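Local coordinates for transcriptional regulator Tm0710 (Thermotoga maritima, PDB 2A61), which probably binds DNA through a winged helix-turn-helix domain to regulate transcription, as a member of the MarR family, at residues Gly66-Lys69 against Arg70-Asp74; Phe29-Thr32 against Pro33-Asp37. All blocks are in the same frame, centred on the assembly; numbering follows the deposited sequence.

Overall arrangement
Contact 1 (Gly66-Lys69 with Arg70-Asp74) lies within the last turns of helix 61-73, whereas contact 2 (Phe29-Thr32 with Pro33-Asp37) is the entry to helix 33-45; their centres are about 10 Å apart. Contact 1 has a buried side (Leu67, Val68, Leu71) and an exposed one (Lys69, Arg70, Ala73), and its centre is about 18 Å from the chain's, against about 11 Å for contact 2, where four of seven touching residues are buried and one exposed. Backbone bonds along the helix dominate contact 1, while contact 2 adds a capping box. Gln35 joins them, its NE2 making a weak hydrogen bond to Leu67 O. Contact 2 also meets the second subunit through a Thr32 hydrogen bond to Gly58 there.

Contact 1: residues Gly66-Lys69 against Arg70-Asp74; sequences GLVK and RLEAD
Val68 lays its CG1 methyl across the carboxylate end of Glu72 one turn later, with Val68 CG1 3.6 Å from Glu72 OE1. The first torsion of Val68 (chi1 165°) sets CG1 anti to the backbone N and beside the carbonyl carbon, the side on which Glu72 of the next turn follows. The Glu72 chain runs extended beyond CG, and its other oxygen, OE2, forms a salt bridge to Arg79, which ties the helix to strand 77-82. On another face, Leu67 and Arg70 meet at an oblique angle, Leu67 CD2 lying 3.7 Å from Arg70 NH2, so the guanidinium rests against an apolar methyl. Beneath these side chains the backbone bonds are uneven. Arg70 N to Gly66 O is weak at 3.5 Å, and Leu71 N to Leu67 O is weak too. Glu72 N to Val68 O shortens to 2.8 Å. Inward, Leu67 packs on helices 33-45 and 50-57, Val68 on helix 50-57 and strand 88-93, while Lys69 and Arg70 are exposed. These i to i+4 contacts form the last turns of helix 61-73, which by its order in the chain, just ahead of the two-stranded wing, is consistent with the recognition helix of a MarR-type winged helix-turn-helix.

Contact 2: residues Phe29-Thr32 against Pro33-Asp37; sequences FGIT and PAQFD
Gln35 reaches back over Thr32 from the first turn of helix 33-45, and each step of its side chain has a neighbour. Its CB lies 3.4 Å from Thr32 O. The same Gln35 CB is 3.7 Å from Ile31 CG2, with the Ile31 and Gln35 side chains crossing at about a right angle. Gln35 CG comes next, 3.4 Å from Thr32 OG1; the first torsion (chi1 -75°) places this carbon beside the backbone N, and the extended chain beyond it carries the amide to the backbone of Thr32. There Gln35 OE1 accepts from Thr32 N at 3.0 Å, a nearly straight bond (170° at the hydrogen) received in the carbonyl plane on a lone pair. The other amide atom, NE2, gives a weak hydrogen bond to Leu67 O on helix 61-73. In return, Gln35 N donates to Thr32 OG1 at 3.2 Å, which completes a capping box. Thr32 O takes Phe36 N at 2.8 Å, an i to i+4 backbone bond of the first turn, and Ile31 CG2 adds apolar contact at 4.0 Å from Phe36 CB. With only a methyl at Gln35's place, as in an alanine, Thr32 N would probably lose its acceptor and Leu67 O the weak bond from this amide, leaving the turn before the helix less firmly fixed. Thr32 OG1 also hydrogen-bonds to Gly58 O of the second subunit. Since that carbonyl can only accept, the hydroxyl gives its proton across the dimer while accepting from Gln35 N, and both its roles are used.

Contact 1: residues Gly66-Lys69 against Arg70-Asp74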
loop_
_atom_site.group_PDB
_atom_site.type_symbol
_atom_site.label_atom_id
_atom_site.label_comp_id
_atom_site.label_asym_id
_atom_site.label_seq_id
_atom_site.Cartn_x
_atom_site.Cartn_y
_atom_site.Cartn_z
ATOM N N GLY A 66 -9.337 9.274 -16.987
ATOM C CA GLY A 66 -8.295 10.329 -16.995
ATOM C C GLY A 66 -6.880 9.836 -16.712
ATOM O O GLY A 66 -5.906 10.235 -17.394
ATOM N N LEU A 67 -6.758 8.971 -15.699
ATOM C CA LEU A 67 -5.491 8.361 -15.349
ATOM C C LEU A 67 -4.887 7.498 -16.464
ATOM O O LEU A 67 -3.706 7.575 -16.709
ATOM C CB LEU A 67 -5.608 7.525 -14.036
ATOM C CG LEU A 67 -6.128 8.239 -12.762
ATOM C CD1 LEU A 67 -6.532 7.229 -11.692
ATOM C CD2 LEU A 67 -5.033 9.216 -12.209
ATOM N N VAL A 68 -5.706 6.614 -17.048
ATOM C CA VAL A 68 -5.288 5.657 -18.092
ATOM C C VAL A 68 -4.929 6.400 -19.398
ATOM O O VAL A 68 -3.953 6.079 -20.052
ATOM C CB VAL A 68 -6.395 4.619 -18.298
ATOM C CG1 VAL A 68 -6.190 3.828 -19.592
ATOM C CG2 VAL A 68 -6.464 3.659 -17.029
ATOM N N LYS A 69 -5.736 7.381 -19.757
ATOM C CA LYS A 69 -5.510 8.178 -21.000
ATOM C C LYS A 69 -4.115 8.803 -21.052
ATOM O O LYS A 69 -3.471 8.822 -22.099
ATOM C CB LYS A 69 -6.573 9.275 -21.062
ATOM C CG LYS A 69 -6.439 10.303 -22.158
ATOM C CD LYS A 69 -7.627 11.276 -22.138
ATOM C CE LYS A 69 -7.662 12.143 -20.849
ATOM N NZ LYS A 69 -8.866 13.013 -20.770
ATOM N N ARG A 70 -3.656 9.312 -19.906
ATOM C CA ARG A 70 -2.298 9.885 -19.795
ATOM C C ARG A 70 -1.239 8.790 -19.868
ATOM O O ARG A 70 -0.226 8.950 -20.506
ATOM C CB ARG A 70 -2.122 10.566 -18.464
ATOM C CG ARG A 70 -2.500 12.029 -18.404
ATOM C CD ARG A 70 -1.950 12.525 -17.007
ATOM N NE ARG A 70 -3.028 12.353 -16.066
ATOM C CZ ARG A 70 -2.930 12.382 -14.751
ATOM N NH1 ARG A 70 -1.763 12.545 -14.149
ATOM N NH2 ARG A 70 -4.033 12.249 -14.061
ATOM N N LEU A 71 -1.480 7.667 -19.197
ATOM C CA LEU A 71 -0.530 6.548 -19.268
ATOM C C LEU A 71 -0.395 5.984 -20.681
ATOM O O LEU A 71 0.681 5.535 -21.062
ATOM C CB LEU A 71 -0.917 5.434 -18.267
ATOM C CG LEU A 71 -0.700 5.742 -16.778
ATOM C CD1 LEU A 71 -1.328 4.648 -15.885
ATOM C CD2 LEU A 71 0.808 5.889 -16.427
ATOM N N GLU A 72 -1.509 5.902 -21.405
ATOM C CA GLU A 72 -1.526 5.453 -22.817
ATOM C C GLU A 72 -0.812 6.480 -23.713
ATOM O O GLU A 72 0.075 6.123 -24.490
ATOM C CB GLU A 72 -2.981 5.271 -23.289
ATOM C CG GLU A 72 -3.644 3.989 -22.741
ATOM C CD GLU A 72 -4.954 3.689 -23.446
ATOM O OE1 GLU A 72 -5.952 4.397 -23.165
ATOM O OE2 GLU A 72 -4.964 2.772 -24.327
ATOM N N ALA A 73 -1.158 7.757 -23.556
ATOM C CA ALA A 73 -0.505 8.808 -24.388
ATOM C C ALA A 73 1.005 8.849 -24.143
ATOM O O ALA A 73 1.786 9.061 -25.087
ATOM C CB ALA A 73 -1.136 10.218 -24.108
ATOM N N ASP A 74 1.421 8.666 -22.882
ATOM C CA ASP A 74 2.861 8.691 -22.539
ATOM C C ASP A 74 3.627 7.370 -22.723
ATOM O O ASP A 74 4.824 7.313 -22.458
ATOM C CB ASP A 74 3.092 9.280 -21.128
ATOM C CG ASP A 74 2.547 10.726 -20.973
ATOM O OD1 ASP A 74 2.519 11.494 -21.966
ATOM O OD2 ASP A 74 2.139 11.088 -19.854
#

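Contact 2: residues Phe29-Thr32 against Pro33-Asp37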
loop_
_atom_site.group_PDB
_atom_site.type_symbol
_atom_site.label_atom_id
_atom_site.label_comp_id
_atom_site.label_asym_id
_atom_site.label_seq_id
_atom_site.Cartn_x
_atom_site.Cartn_y
_atom_site.Cartn_z
ATOM N N PHE A 29 9.442 10.250 -13.384
ATOM C CA PHE A 29 8.557 9.943 -14.514
ATOM C C PHE A 29 7.356 10.848 -14.612
ATOM O O PHE A 29 6.653 10.823 -15.598
ATOM C CB PHE A 29 8.098 8.484 -14.403
ATOM C CG PHE A 29 9.217 7.511 -14.548
ATOM C CD1 PHE A 29 9.844 6.991 -13.434
ATOM C CD2 PHE A 29 9.686 7.157 -15.830
ATOM C CE1 PHE A 29 10.933 6.114 -13.556
ATOM C CE2 PHE A 29 10.773 6.252 -15.994
ATOM C CZ PHE A 29 11.402 5.734 -14.856
ATOM N N GLY A 30 7.088 11.616 -13.566
ATOM C CA GLY A 30 5.820 12.332 -13.448
ATOM C C GLY A 30 4.596 11.465 -13.240
ATOM O O GLY A 30 3.463 11.911 -13.581
ATOM N N ILE A 31 4.797 10.240 -12.707
ATOM C CA ILE A 31 3.656 9.288 -12.478
ATOM C C ILE A 31 3.040 9.468 -11.097
ATOM O O ILE A 31 3.746 9.535 -10.096
ATOM C CB ILE A 31 4.092 7.813 -12.784
ATOM C CG1 ILE A 31 4.461 7.745 -14.288
ATOM C CG2 ILE A 31 3.015 6.752 -12.374
ATOM C CD1 ILE A 31 5.251 6.518 -14.679
ATOM N N THR A 32 1.723 9.623 -11.035
ATOM C CA THR A 32 1.097 9.894 -9.741
ATOM C C THR A 32 0.879 8.556 -8.991
ATOM O O THR A 32 0.904 7.474 -9.614
ATOM C CB THR A 32 -0.268 10.618 -9.885
ATOM O OG1 THR A 32 -1.251 9.671 -10.340
ATOM C CG2 THR A 32 -0.202 11.857 -10.888
ATOM N N PRO A 33 0.679 8.612 -7.651
ATOM C CA PRO A 33 0.359 7.368 -6.871
ATOM C C PRO A 33 -0.774 6.470 -7.446
ATOM O O PRO A 33 -0.620 5.230 -7.504
ATOM C CB PRO A 33 -0.010 7.915 -5.486
ATOM C CG PRO A 33 0.825 9.218 -5.393
ATOM C CD PRO A 33 0.880 9.812 -6.785
ATOM N N ALA A 34 -1.891 7.079 -7.855
ATOM C CA ALA A 34 -2.994 6.334 -8.417
ATOM C C ALA A 34 -2.622 5.754 -9.773
ATOM O O ALA A 34 -2.982 4.609 -10.079
ATOM C CB ALA A 34 -4.229 7.205 -8.532
ATOM N N GLN A 35 -1.886 6.520 -10.580
ATOM C CA GLN A 35 -1.381 5.987 -11.840
ATOM C C GLN A 35 -0.443 4.800 -11.626
ATOM O O GLN A 35 -0.494 3.833 -12.380
ATOM C CB GLN A 35 -0.654 7.043 -12.631
ATOM C CG GLN A 35 -1.545 8.113 -13.332
ATOM C CD GLN A 35 -0.672 9.032 -14.199
ATOM O OE1 GLN A 35 0.298 9.598 -13.702
ATOM N NE2 GLN A 35 -1.007 9.163 -15.508
ATOM N N PHE A 36 0.455 4.905 -10.656
ATOM C CA PHE A 36 1.358 3.799 -10.358
ATOM C C PHE A 36 0.625 2.540 -9.857
ATOM O O PHE A 36 0.988 1.421 -10.209
ATOM C CB PHE A 36 2.400 4.228 -9.302
ATOM C CG PHE A 36 3.362 3.147 -8.940
ATOM C CD1 PHE A 36 4.271 2.669 -9.879
ATOM C CD2 PHE A 36 3.377 2.608 -7.661
ATOM C CE1 PHE A 36 5.168 1.645 -9.534
ATOM C CE2 PHE A 36 4.271 1.593 -7.331
ATOM C CZ PHE A 36 5.152 1.129 -8.276
ATOM N N ASP A 37 -0.398 2.743 -9.034
ATOM C CA ASP A 37 -1.235 1.636 -8.553
ATOM C C ASP A 37 -1.901 0.856 -9.720
ATOM O O ASP A 37 -2.005 -0.377 -9.660
ATOM C CB ASP A 37 -2.313 2.148 -7.612
ATOM C CG ASP A 37 -1.785 2.540 -6.230
ATOM O OD1 ASP A 37 -0.758 1.991 -5.735
ATOM O OD2 ASP A 37 -2.426 3.449 -5.649
#